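Long-range contact in peptidase, zinc-dependent (Methanocorpusculum labreanum, PDB 3LMC), which probably acts as a zinc-dependent metallopeptidase of family M54, and carries a bound iron(III) ion besides its zinc: residues A[3-13]-A[29-40]. Sequence-based numbering, arbitrary orientation.
Sequences IHLFWDSRVPV and MPVSRIDDGIFP
Phe39 directs its ring edge at the face of Phe6 in a T-shaped pair, the centroids 5.8 Å apart and the planes at 75°, while Gly37 O comes up to the edge of the Phe6 ring. Ile38 CD1 covers one face of the Arg10 guanidinium; the carboxylate of Asp8 lies at the edge of that group, in its plane, and Phe39 O also lies at the edge. The contact pairs the two parallel strands of a beta-alpha-beta unit, 3-7 and 31-34, joined through helix 16-27; strand 31-34 forms one margin of the five-stranded mixed sheet. Ser32 N donates to Ile3 O and Ile34 N to Leu5 O; Leu5 N donates to Ser32 O, and Trp7 N to Ile34 O at 2.7 Å. Leu5 CB meets Val31 CG1 on one face of the sheet, whereas Phe6, on the other, packs with the loop residue Phe39 against helix 53-66. Trp7 also suits the strand end because its indole NE1 donates to Val11 O, tying down the following turn.

Past the strands, Ser9 N donates to Gly37 O (3.0 Å) from above the carbonyl plane, and Asp8 organises the loop. With CG anti to the backbone N (chi1 -172°), its carboxylate reaches residues 38-39 and accepts hydrogen bonds from four protein N-H groups. OD1 accepts from Arg10 N through its anti lone pair, which closes an Asx turn. Arg10 grips Asp8 side-on in a salt bridge, NE to OD1 and NH2 to OD2, which should favour the ionised acid. At Asp8 OD2, Arg10 NH2 (2.9 Å) and Phe39 N (2.8 Å) arrive from opposite faces of the carboxylate plane, and a water bridges OD2 to Phe39 O.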
ATOM      1  N   ILE A   3      -5.662   9.664  -4.236  1.00 18.50           N
ATOM      2  CA  ILE A   3      -5.005   8.532  -3.589  1.00 16.73           C
ATOM      3  C   ILE A   3      -5.811   8.138  -2.368  1.00 19.42           C
ATOM      4  O   ILE A   3      -6.069   8.972  -1.496  1.00 19.77           O
ATOM      5  CB  ILE A   3      -3.564   8.864  -3.169  1.00 20.21           C
ATOM      6  CG1 ILE A   3      -2.727   9.230  -4.396  1.00 23.93           C
ATOM      7  CG2 ILE A   3      -2.914   7.673  -2.470  1.00 14.79           C
ATOM      8  CD1 ILE A   3      -1.363   9.722  -4.027  1.00 24.65           C
ATOM      9  N   HIS A   4      -6.212   6.869  -2.323  1.00 17.26           N
ATOM     10  CA  HIS A   4      -7.104   6.361  -1.289  1.00 18.00           C
ATOM     11  C   HIS A   4      -6.418   5.270  -0.470  1.00 18.76           C
ATOM     12  O   HIS A   4      -5.987   4.254  -1.015  1.00 24.89           O
ATOM     13  CB  HIS A   4      -8.384   5.807  -1.922  1.00 21.84           C
ATOM     14  CG  HIS A   4      -9.054   6.758  -2.870  1.00 25.05           C
ATOM     15  ND1 HIS A   4     -10.166   7.498  -2.525  1.00 20.00           N
ATOM     16  CD2 HIS A   4      -8.779   7.077  -4.158  1.00 28.99           C
ATOM     17  CE1 HIS A   4     -10.539   8.240  -3.552  1.00 20.68           C
ATOM     18  NE2 HIS A   4      -9.716   8.001  -4.557  1.00 24.20           N
ATOM     19  N   LEU A   5      -6.302   5.497   0.834  1.00 15.38           N
ATOM     20  CA  LEU A   5      -5.740   4.496   1.737  1.00 13.63           C
ATOM     21  C   LEU A   5      -6.909   3.649   2.223  1.00 20.40           C
ATOM     22  O   LEU A   5      -7.723   4.117   3.030  1.00 15.82           O
ATOM     23  CB  LEU A   5      -5.060   5.167   2.939  1.00  9.86           C
ATOM     24  CG  LEU A   5      -4.431   4.217   3.959  1.00 19.09           C
ATOM     25  CD1 LEU A   5      -3.268   3.475   3.336  1.00 14.73           C
ATOM     26  CD2 LEU A   5      -3.965   4.968   5.226  1.00 20.90           C
ATOM     27  N   PHE A   6      -7.018   2.424   1.710  1.00 16.25           N
ATOM     28  CA  PHE A   6      -8.043   1.518   2.181  1.00 11.71           C
ATOM     29  C   PHE A   6      -7.483   0.703   3.340  1.00 12.01           C
ATOM     30  O   PHE A   6      -6.804  -0.319   3.135  1.00 15.92           O
ATOM     31  CB  PHE A   6      -8.561   0.570   1.080  1.00 17.64           C
ATOM     32  CG  PHE A   6      -9.770  -0.240   1.515  1.00 29.45           C
ATOM     33  CD1 PHE A   6     -10.869  -0.390   0.685  1.00 32.89           C
ATOM     34  CD2 PHE A   6      -9.822  -0.807   2.793  1.00 30.76           C
ATOM     35  CE1 PHE A   6     -11.986  -1.112   1.110  1.00 34.44           C
ATOM     36  CE2 PHE A   6     -10.931  -1.525   3.225  1.00 28.48           C
ATOM     37  CZ  PHE A   6     -12.013  -1.676   2.386  1.00 32.37           C
ATOM     38  N   TRP A   7      -7.812   1.144   4.550  1.00 13.58           N
ATOM     39  CA  TRP A   7      -7.275   0.572   5.786  1.00 14.96           C
ATOM     40  C   TRP A   7      -8.207  -0.528   6.339  1.00 15.37           C
ATOM     41  O   TRP A   7      -9.263  -0.225   6.897  1.00 16.87           O
ATOM     42  CB  TRP A   7      -7.092   1.694   6.820  1.00 14.51           C
ATOM     43  CG  TRP A   7      -6.440   1.252   8.115  1.00 17.48           C
ATOM     44  CD1 TRP A   7      -7.049   0.661   9.188  1.00 16.89           C
ATOM     45  CD2 TRP A   7      -5.055   1.374   8.452  1.00 12.65           C
ATOM     46  NE1 TRP A   7      -6.119   0.408  10.175  1.00 17.03           N
ATOM     47  CE2 TRP A   7      -4.886   0.842   9.741  1.00 15.12           C
ATOM     48  CE3 TRP A   7      -3.937   1.880   7.780  1.00 21.65           C
ATOM     49  CZ2 TRP A   7      -3.642   0.800  10.378  1.00 16.43           C
ATOM     50  CZ3 TRP A   7      -2.694   1.835   8.419  1.00 23.76           C
ATOM     51  CH2 TRP A   7      -2.563   1.300   9.700  1.00 16.37           C
ATOM     52  N   ASP A   8      -7.825  -1.793   6.161  1.00 12.95           N
ATOM     53  CA  ASP A   8      -8.607  -2.916   6.682  1.00 11.36           C
ATOM     54  C   ASP A   8      -8.692  -2.792   8.203  1.00 18.65           C
ATOM     55  O   ASP A   8      -7.671  -2.808   8.890  1.00 20.95           O
ATOM     56  CB  ASP A   8      -7.951  -4.245   6.283  1.00 10.76           C
ATOM     57  CG  ASP A   8      -8.803  -5.454   6.626  1.00 17.45           C
ATOM     58  OD1 ASP A   8      -9.116  -5.653   7.820  1.00 21.03           O
ATOM     59  OD2 ASP A   8      -9.141  -6.234   5.704  1.00 14.44           O
ATOM     60  N   SER A   9      -9.905  -2.668   8.732  1.00 15.24           N
ATOM     61  CA  SER A   9     -10.076  -2.292  10.132  1.00 21.56           C
ATOM     62  C   SER A   9      -9.592  -3.363  11.112  1.00 23.07           C
ATOM     63  O   SER A   9      -9.561  -3.125  12.315  1.00 22.74           O
ATOM     64  CB  SER A   9     -11.533  -1.911  10.415  1.00 22.07           C
ATOM     65  OG  SER A   9     -12.393  -2.947   9.998  1.00 24.11           O
ATOM     66  N   ARG A  10      -9.203  -4.534  10.612  1.00 19.36           N
ATOM     67  CA  ARG A  10      -8.586  -5.525  11.495  1.00 21.36           C
ATOM     68  C   ARG A  10      -7.172  -5.096  11.877  1.00 22.63           C
ATOM     69  O   ARG A  10      -6.598  -5.626  12.811  1.00 24.66           O
ATOM     70  CB  ARG A  10      -8.587  -6.929  10.880  1.00 16.31           C
ATOM     71  CG  ARG A  10      -9.995  -7.549  10.707  1.00 20.68           C
ATOM     72  CD  ARG A  10      -9.988  -8.797   9.801  1.00 22.00           C
ATOM     73  NE  ARG A  10      -9.700  -8.496   8.389  1.00 22.93           N
ATOM     74  CZ  ARG A  10      -9.587  -9.426   7.442  1.00 19.86           C
ATOM     75  NH1 ARG A  10      -9.725 -10.706   7.751  1.00 19.35           N
ATOM     76  NH2 ARG A  10      -9.322  -9.090   6.192  1.00 16.90           N
ATOM     77  N   VAL A  11      -6.605  -4.143  11.143  1.00 13.39           N
ATOM     78  CA  VAL A  11      -5.324  -3.559  11.528  1.00 17.72           C
ATOM     79  C   VAL A  11      -5.673  -2.397  12.453  1.00 19.80           C
ATOM     80  O   VAL A  11      -6.531  -1.595  12.102  1.00 24.60           O
ATOM     81  CB  VAL A  11      -4.555  -3.039  10.287  1.00 18.07           C
ATOM     82  CG1 VAL A  11      -3.225  -2.467  10.684  1.00 18.31           C
ATOM     83  CG2 VAL A  11      -4.376  -4.167   9.262  1.00 23.46           C
ATOM     84  N   PRO A  12      -5.054  -2.323  13.647  1.00 19.57           N
ATOM     85  CA  PRO A  12      -5.454  -1.319  14.653  1.00 22.86           C
ATOM     86  C   PRO A  12      -5.797   0.033  14.048  1.00 19.57           C
ATOM     87  O   PRO A  12      -4.904   0.694  13.516  1.00 20.60           O
ATOM     88  CB  PRO A  12      -4.221  -1.229  15.553  1.00 19.93           C
ATOM     89  CG  PRO A  12      -3.765  -2.702  15.618  1.00 20.24           C
ATOM     90  CD  PRO A  12      -4.017  -3.237  14.176  1.00 22.10           C
ATOM     91  N   VAL A  13      -7.071   0.428  14.113  1.00 14.43           N
ATOM     92  CA  VAL A  13      -7.532   1.593  13.339  1.00 14.23           C
ATOM     93  C   VAL A  13      -6.982   2.912  13.906  1.00 15.60           C
ATOM     94  O   VAL A  13      -7.053   3.963  13.269  1.00 16.88           O
ATOM     95  CB  VAL A  13      -9.071   1.634  13.206  1.00 17.65           C
ATOM     96  CG1 VAL A  13      -9.574   0.445  12.357  1.00 16.05           C
ATOM     97  CG2 VAL A  13      -9.746   1.637  14.582  1.00 20.47           C
HETATM   98  N   MSE A  29       1.065  14.794  -1.526  1.00 24.52           N
HETATM   99  CA  MSE A  29      -0.201  14.608  -2.230  1.00 27.14           C
HETATM  100  C   MSE A  29      -1.297  14.285  -1.212  1.00 24.74           C
HETATM  101  O   MSE A  29      -1.048  13.595  -0.220  1.00 23.28           O
HETATM  102  CB  MSE A  29      -0.101  13.445  -3.232  1.00 33.24           C
HETATM  103  CG  MSE A  29       1.025  13.561  -4.273  1.00 42.95           C
HETATM  104 SE   MSE A  29       0.947  12.152  -5.677  1.00 70.86          SE
HETATM  105  CE  MSE A  29       1.585  10.633  -4.656  1.00 35.22           C
ATOM    106  N   PRO A  30      -2.520  14.781  -1.451  1.00 27.16           N
ATOM    107  CA  PRO A  30      -3.635  14.490  -0.538  1.00 25.51           C
ATOM    108  C   PRO A  30      -3.965  13.008  -0.579  1.00 22.10           C
ATOM    109  O   PRO A  30      -3.942  12.406  -1.648  1.00 19.68           O
ATOM    110  CB  PRO A  30      -4.794  15.283  -1.131  1.00 27.73           C
ATOM    111  CG  PRO A  30      -4.447  15.421  -2.575  1.00 31.58           C
ATOM    112  CD  PRO A  30      -2.947  15.565  -2.622  1.00 28.22           C
ATOM    113  N   VAL A  31      -4.248  12.434   0.582  1.00 22.06           N
ATOM    114  CA  VAL A  31      -4.532  11.016   0.706  1.00 23.50           C
ATOM    115  C   VAL A  31      -5.802  10.870   1.527  1.00 27.67           C
ATOM    116  O   VAL A  31      -5.873  11.346   2.664  1.00 30.54           O
ATOM    117  CB  VAL A  31      -3.364  10.289   1.423  1.00 24.44           C
ATOM    118  CG1 VAL A  31      -3.724   8.837   1.754  1.00 27.60           C
ATOM    119  CG2 VAL A  31      -2.112  10.355   0.587  1.00 18.87           C
ATOM    120  N   SER A  32      -6.811  10.233   0.947  1.00 25.68           N
ATOM    121  CA  SER A  32      -8.081  10.027   1.632  1.00 20.42           C
ATOM    122  C   SER A  32      -8.103   8.674   2.334  1.00 21.76           C
ATOM    123  O   SER A  32      -7.638   7.678   1.782  1.00 31.09           O
ATOM    124  CB  SER A  32      -9.241  10.128   0.643  1.00 25.10           C
ATOM    125  OG  SER A  32     -10.470   9.779   1.270  1.00 32.68           O
ATOM    126  N   ARG A  33      -8.660   8.653   3.541  0.50  6.40           N
ATOM    127  CA  ARG A  33      -8.615   7.491   4.415  0.50  4.68           C
ATOM    128  C   ARG A  33      -9.958   6.771   4.489  0.50  6.39           C
ATOM    129  O   ARG A  33     -10.991   7.391   4.746  0.50  5.46           O
ATOM    130  CB  ARG A  33      -8.193   7.939   5.812  0.50  3.10           C
ATOM    131  CG  ARG A  33      -7.875   6.817   6.773  0.50  7.03           C
ATOM    132  CD  ARG A  33      -7.267   7.386   8.035  0.50  5.76           C
ATOM    133  NE  ARG A  33      -8.246   8.103   8.838  0.50 13.60           N
ATOM    134  CZ  ARG A  33      -8.362   9.425   8.882  0.50 18.39           C
ATOM    135  NH1 ARG A  33      -7.558  10.202   8.156  0.50 15.29           N
ATOM    136  NH2 ARG A  33      -9.287   9.968   9.661  0.50 19.94           N
ATOM    137  N   ILE A  34      -9.937   5.462   4.250  1.00 13.38           N
ATOM    138  CA  ILE A  34     -11.102   4.605   4.473  1.00 16.25           C
ATOM    139  C   ILE A  34     -10.703   3.549   5.496  1.00 20.97           C
ATOM    140  O   ILE A  34      -9.863   2.703   5.198  1.00 26.45           O
ATOM    141  CB  ILE A  34     -11.541   3.862   3.180  1.00 19.76           C
ATOM    142  CG1 ILE A  34     -11.838   4.834   2.043  1.00 25.47           C
ATOM    143  CG2 ILE A  34     -12.764   2.987   3.450  1.00 24.86           C
ATOM    144  CD1 ILE A  34     -11.864   4.150   0.659  1.00 27.81           C
ATOM    145  N   ASP A  35     -11.277   3.581   6.700  1.00 18.66           N
ATOM    146  CA  ASP A  35     -10.851   2.615   7.711  1.00 16.36           C
ATOM    147  C   ASP A  35     -12.011   2.009   8.484  1.00 23.71           C
ATOM    148  O   ASP A  35     -11.853   1.596   9.638  1.00 23.05           O
ATOM    149  CB  ASP A  35      -9.826   3.225   8.668  1.00 18.74           C
ATOM    150  CG  ASP A  35     -10.401   4.344   9.517  1.00 31.74           C
ATOM    151  OD1 ASP A  35     -11.626   4.587   9.458  1.00 32.69           O
ATOM    152  OD2 ASP A  35      -9.617   4.985  10.259  1.00 43.74           O
ATOM    153  N   ASP A  36     -13.175   1.952   7.842  1.00 21.13           N
ATOM    154  CA  ASP A  36     -14.366   1.413   8.483  1.00 24.22           C
ATOM    155  C   ASP A  36     -14.876   0.196   7.729  1.00 27.00           C
ATOM    156  O   ASP A  36     -16.023   0.175   7.295  1.00 33.41           O
ATOM    157  CB  ASP A  36     -15.470   2.475   8.586  1.00 27.26           C
ATOM    158  CG  ASP A  36     -15.943   2.980   7.225  1.00 34.02           C
ATOM    159  OD1 ASP A  36     -15.193   2.840   6.235  1.00 39.39           O
ATOM    160  OD2 ASP A  36     -17.070   3.522   7.152  1.00 34.46           O
ATOM    161  N   GLY A  37     -14.028  -0.814   7.561  1.00 24.39           N
ATOM    162  CA  GLY A  37     -14.443  -2.017   6.852  1.00 23.02           C
ATOM    163  C   GLY A  37     -13.288  -2.957   6.629  1.00 21.96           C
ATOM    164  O   GLY A  37     -12.140  -2.535   6.690  1.00 23.63           O
ATOM    165  N   ILE A  38     -13.576  -4.233   6.393  1.00 19.41           N
ATOM    166  CA  ILE A  38     -12.522  -5.174   6.035  1.00 23.50           C
ATOM    167  C   ILE A  38     -12.514  -5.433   4.527  1.00 26.49           C
ATOM    168  O   ILE A  38     -13.520  -5.214   3.847  1.00 28.34           O
ATOM    169  CB  ILE A  38     -12.667  -6.519   6.781  1.00 22.23           C
ATOM    170  CG1 ILE A  38     -13.942  -7.242   6.344  1.00 20.56           C
ATOM    171  CG2 ILE A  38     -12.610  -6.303   8.297  1.00 19.53           C
ATOM    172  CD1 ILE A  38     -13.810  -8.757   6.344  1.00 23.74           C
ATOM    173  N   PHE A  39     -11.376  -5.877   3.998  1.00 17.72           N
ATOM    174  CA  PHE A  39     -11.329  -6.319   2.607  1.00 20.99           C
ATOM    175  C   PHE A  39     -10.991  -7.806   2.578  1.00 19.48           C
ATOM    176  O   PHE A  39      -9.824  -8.182   2.632  1.00 17.99           O
ATOM    177  CB  PHE A  39     -10.304  -5.514   1.793  1.00 23.88           C
ATOM    178  CG  PHE A  39     -10.429  -5.701   0.294  1.00 20.67           C
ATOM    179  CD1 PHE A  39      -9.647  -6.625  -0.378  1.00 20.30           C
ATOM    180  CD2 PHE A  39     -11.336  -4.958  -0.433  1.00 22.86           C
ATOM    181  CE1 PHE A  39      -9.773  -6.795  -1.764  1.00 19.34           C
ATOM    182  CE2 PHE A  39     -11.471  -5.128  -1.799  1.00 20.50           C
ATOM    183  CZ  PHE A  39     -10.690  -6.048  -2.462  1.00 15.69           C
ATOM    184  N   PRO A  40     -12.021  -8.662   2.508  1.00 24.81           N
ATOM    185  CA  PRO A  40     -11.723 -10.092   2.590  1.00 23.02           C
ATOM    186  C   PRO A  40     -10.792 -10.463   1.454  1.00 23.50           C
ATOM    187  O   PRO A  40     -11.029 -10.078   0.310  1.00 23.19           O
ATOM    188  CB  PRO A  40     -13.099 -10.746   2.429  1.00 24.77           C
ATOM    189  CG  PRO A  40     -14.070  -9.679   2.892  1.00 26.50           C
ATOM    190  CD  PRO A  40     -13.466  -8.401   2.390  1.00 26.35           C
TER
HETATM  191  O   HOH W   1      -6.354  12.229  -3.131  1.00 32.96           O
HETATM  192  O   HOH W   2     -11.819   7.643  -0.206  1.00 22.27           O
HETATM  193  O   HOH W   3      -7.481  -6.970   3.581  1.00 14.24           O